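Local coordinates for protein involved in catabolism of external DNA (Legionella pneumophila subsp. pneumophila, PDB 2OO3) that probably methylates a specific adenine of 23S ribosomal RNA at its N6 position, using S-adenosyl-L-methionine as methyl donor, at residues P68-R73 against S85-I90. Sequence-based numbering, arbitrary orientation.
Sequences PVWLDR and SVIKQI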
ATOM      1  N   PRO A  68       8.967  -1.863 -16.398  1.00 11.00           N
ATOM      2  CA  PRO A  68       9.224  -0.618 -17.175  1.00 11.71           C
ATOM      3  C   PRO A  68       9.716   0.549 -16.308  1.00 11.76           C
ATOM      4  O   PRO A  68      10.516   1.383 -16.757  1.00 11.67           O
ATOM      5  CB  PRO A  68       7.843  -0.268 -17.771  1.00 10.94           C
ATOM      6  CG  PRO A  68       7.052  -1.572 -17.724  1.00 12.60           C
ATOM      7  CD  PRO A  68       7.561  -2.302 -16.501  1.00 10.71           C
ATOM      8  N   VAL A  69       9.245   0.588 -15.067  1.00 11.18           N
ATOM      9  CA  VAL A  69       9.581   1.658 -14.140  1.00 11.08           C
ATOM     10  C   VAL A  69      11.041   1.462 -13.735  1.00 12.33           C
ATOM     11  O   VAL A  69      11.850   2.428 -13.765  1.00 12.18           O
ATOM     12  CB  VAL A  69       8.594   1.667 -12.902  1.00 10.48           C
ATOM     13  CG1 VAL A  69       9.054   2.629 -11.832  1.00 11.58           C
ATOM     14  CG2 VAL A  69       7.191   2.055 -13.337  1.00 10.23           C
ATOM     15  N   TRP A  70      11.380   0.218 -13.390  1.00 12.06           N
ATOM     16  CA  TRP A  70      12.723  -0.146 -12.984  1.00 12.66           C
ATOM     17  C   TRP A  70      13.747   0.070 -14.095  1.00 13.72           C
ATOM     18  O   TRP A  70      14.815   0.641 -13.860  1.00 13.54           O
ATOM     19  CB  TRP A  70      12.780  -1.615 -12.567  1.00 13.33           C
ATOM     20  CG  TRP A  70      14.194  -2.162 -12.286  1.00 12.33           C
ATOM     21  CD1 TRP A  70      14.898  -3.054 -13.067  1.00 14.07           C
ATOM     22  CD2 TRP A  70      15.040  -1.879 -11.142  1.00 13.13           C
ATOM     23  NE1 TRP A  70      16.120  -3.325 -12.487  1.00 13.67           N
ATOM     24  CE2 TRP A  70      16.235  -2.621 -11.313  1.00 13.88           C
ATOM     25  CE3 TRP A  70      14.902  -1.060 -10.001  1.00 12.38           C
ATOM     26  CZ2 TRP A  70      17.281  -2.604 -10.369  1.00 13.33           C
ATOM     27  CZ3 TRP A  70      15.953  -1.025  -9.064  1.00 13.83           C
ATOM     28  CH2 TRP A  70      17.129  -1.797  -9.264  1.00 13.79           C
ATOM     29  N   LEU A  71      13.424  -0.402 -15.291  1.00 13.14           N
ATOM     30  CA  LEU A  71      14.329  -0.237 -16.421  1.00 14.77           C
ATOM     31  C   LEU A  71      14.636   1.235 -16.694  1.00 15.88           C
ATOM     32  O   LEU A  71      15.763   1.566 -17.073  1.00 16.50           O
ATOM     33  CB  LEU A  71      13.752  -0.905 -17.675  1.00 14.31           C
ATOM     34  CG  LEU A  71      13.788  -2.435 -17.621  1.00 13.98           C
ATOM     35  CD1 LEU A  71      13.134  -3.033 -18.835  1.00 16.30           C
ATOM     36  CD2 LEU A  71      15.205  -2.967 -17.464  1.00 17.70           C
ATOM     37  N   ASP A  72      13.645   2.104 -16.501  1.00 15.62           N
ATOM     38  CA  ASP A  72      13.813   3.540 -16.744  1.00 16.74           C
ATOM     39  C   ASP A  72      14.132   4.349 -15.499  1.00 17.33           C
ATOM     40  O   ASP A  72      13.890   5.562 -15.474  1.00 17.26           O
ATOM     41  CB  ASP A  72      12.557   4.129 -17.388  1.00 16.84           C
ATOM     42  CG  ASP A  72      12.860   5.344 -18.249  1.00 19.19           C
ATOM     43  OD1 ASP A  72      13.981   5.405 -18.803  1.00 21.63           O
ATOM     44  OD2 ASP A  72      11.982   6.226 -18.370  1.00 16.58           O
ATOM     45  N   ARG A  73      14.688   3.699 -14.478  1.00 17.39           N
ATOM     46  CA  ARG A  73      14.777   4.315 -13.157  1.00 18.82           C
ATOM     47  C   ARG A  73      15.591   5.629 -13.116  1.00 20.54           C
ATOM     48  O   ARG A  73      15.318   6.505 -12.284  1.00 20.21           O
ATOM     49  CB  ARG A  73      15.293   3.317 -12.118  1.00 17.72           C
ATOM     50  CG  ARG A  73      16.697   2.826 -12.331  1.00 19.00           C
ATOM     51  CD  ARG A  73      16.963   1.589 -11.472  1.00 18.50           C
ATOM     52  NE  ARG A  73      18.273   0.993 -11.727  1.00 18.72           N
ATOM     53  CZ  ARG A  73      18.543   0.114 -12.689  1.00 19.87           C
ATOM     54  NH1 ARG A  73      17.601  -0.279 -13.537  1.00 17.99           N
ATOM     55  NH2 ARG A  73      19.774  -0.371 -12.817  1.00 21.89           N
ATOM     56  N   SER A  85      15.163   2.725  -4.295  1.00  8.91           N
ATOM     57  CA  SER A  85      16.333   2.336  -3.492  1.00 10.05           C
ATOM     58  C   SER A  85      16.080   0.996  -2.814  1.00  9.21           C
ATOM     59  O   SER A  85      16.994   0.194  -2.707  1.00  8.85           O
ATOM     60  CB  SER A  85      16.711   3.381  -2.439  1.00 10.17           C
ATOM     61  OG  SER A  85      15.765   3.364  -1.402  1.00 16.47           O
ATOM     62  N   VAL A  86      14.842   0.745  -2.377  1.00  8.08           N
ATOM     63  CA  VAL A  86      14.535  -0.555  -1.747  1.00  7.23           C
ATOM     64  C   VAL A  86      14.613  -1.724  -2.757  1.00  7.83           C
ATOM     65  O   VAL A  86      15.108  -2.831  -2.435  1.00  8.13           O
ATOM     66  CB  VAL A  86      13.159  -0.525  -1.020  1.00  7.13           C
ATOM     67  CG1 VAL A  86      12.790  -1.891  -0.457  1.00  7.53           C
ATOM     68  CG2 VAL A  86      13.177   0.496   0.091  1.00  5.74           C
ATOM     69  N   ILE A  87      14.109  -1.492  -3.966  1.00  6.99           N
ATOM     70  CA  ILE A  87      14.159  -2.502  -5.019  1.00  8.14           C
ATOM     71  C   ILE A  87      15.625  -2.770  -5.415  1.00  8.64           C
ATOM     72  O   ILE A  87      16.018  -3.920  -5.677  1.00  8.44           O
ATOM     73  CB  ILE A  87      13.319  -2.063  -6.228  1.00  8.50           C
ATOM     74  CG1 ILE A  87      11.834  -2.017  -5.822  1.00  9.31           C
ATOM     75  CG2 ILE A  87      13.449  -3.039  -7.428  1.00  8.06           C
ATOM     76  CD1 ILE A  87      11.124  -1.092  -6.610  1.00  9.36           C
ATOM     77  N   LYS A  88      16.415  -1.704  -5.455  1.00  8.64           N
ATOM     78  CA  LYS A  88      17.865  -1.836  -5.691  1.00 11.02           C
ATOM     79  C   LYS A  88      18.495  -2.711  -4.601  1.00  9.78           C
ATOM     80  O   LYS A  88      19.283  -3.609  -4.906  1.00 10.94           O
ATOM     81  CB  LYS A  88      18.516  -0.448  -5.694  1.00 10.40           C
ATOM     82  CG  LYS A  88      19.957  -0.439  -6.217  1.00 15.55           C
ATOM     83  CD  LYS A  88      20.454   1.028  -6.480  1.00 15.09           C
ATOM     84  CE  LYS A  88      19.744   1.711  -7.661  1.00 19.10           C
ATOM     85  NZ  LYS A  88      20.187   3.178  -7.804  1.00 21.65           N
ATOM     86  N   GLN A  89      18.132  -2.454  -3.340  1.00  9.84           N
ATOM     87  CA  GLN A  89      18.751  -3.109  -2.187  1.00  9.55           C
ATOM     88  C   GLN A  89      18.502  -4.585  -2.183  1.00  9.30           C
ATOM     89  O   GLN A  89      19.414  -5.366  -1.924  1.00  7.84           O
ATOM     90  CB  GLN A  89      18.159  -2.572  -0.888  1.00 10.86           C
ATOM     91  CG  GLN A  89      18.854  -3.128   0.358  1.00 13.68           C
ATOM     92  CD  GLN A  89      17.972  -3.037   1.548  1.00 16.41           C
ATOM     93  OE1 GLN A  89      17.124  -3.878   1.749  1.00 17.89           O
ATOM     94  NE2 GLN A  89      18.138  -1.982   2.331  1.00 19.59           N
ATOM     95  N   ILE A  90      17.246  -4.977  -2.421  1.00  8.77           N
ATOM     96  CA  ILE A  90      16.880  -6.403  -2.325  1.00  8.42           C
ATOM     97  C   ILE A  90      17.534  -7.255  -3.455  1.00  9.60           C
ATOM     98  O   ILE A  90      17.777  -8.462  -3.287  1.00  9.06           O
ATOM     99  CB  ILE A  90      15.312  -6.585  -2.245  1.00  7.91           C
ATOM    100  CG1 ILE A  90      14.913  -7.992  -1.743  1.00  7.01           C
ATOM    101  CG2 ILE A  90      14.661  -6.307  -3.567  1.00  6.34           C
ATOM    102  CD1 ILE A  90      13.403  -8.070  -1.340  1.00  8.83           C
TER
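With CG anti to the backbone N (chi1 173°), W70 lays its indole from helix 66-71 against I87 and K88 on helix 81-90, while the chi1 of I87 (-66°) sets CG2 anti to its own N and turns that methyl to the ring. CG2 of I87 meets the six-membered ring obliquely, 3.6 Å from W70 CE3 and as near to CZ3. Farther along the rim, W70 CH2 lies 3.6 Å from K88 CA, so the tryptophan packs against helix backbone as well as side chain. W70 NE1 is hydrogen-bonded to S94 O in the loop that follows helix 81-90, and L96 touches both W70 and I87. The case illustrates how one large aromatic residue can bridge two short helices, here in the region between strands 48-50 and 98-100 of a Rossmann-like fold, outside the main eight-stranded sheet. R73 extends back over the indole: W70 CZ2 lies over the centre of its guanidinium, 3.8 Å from that plane, and R73 NH1 sits above the indole near its rim. A hydrogen bond from R73 NH1 to W70 O (3.0 Å, 163° at the hydrogen) helps hold the group there; the donor sits above the carbonyl plane, and R73 N reaches the same oxygen from the opposite face. Across the contact, the K88 and R73 side chains are both expected to be positively charged, and K88 NZ stays 4.9 Å from R73 NE, a proximity that probably costs some electrostatic energy.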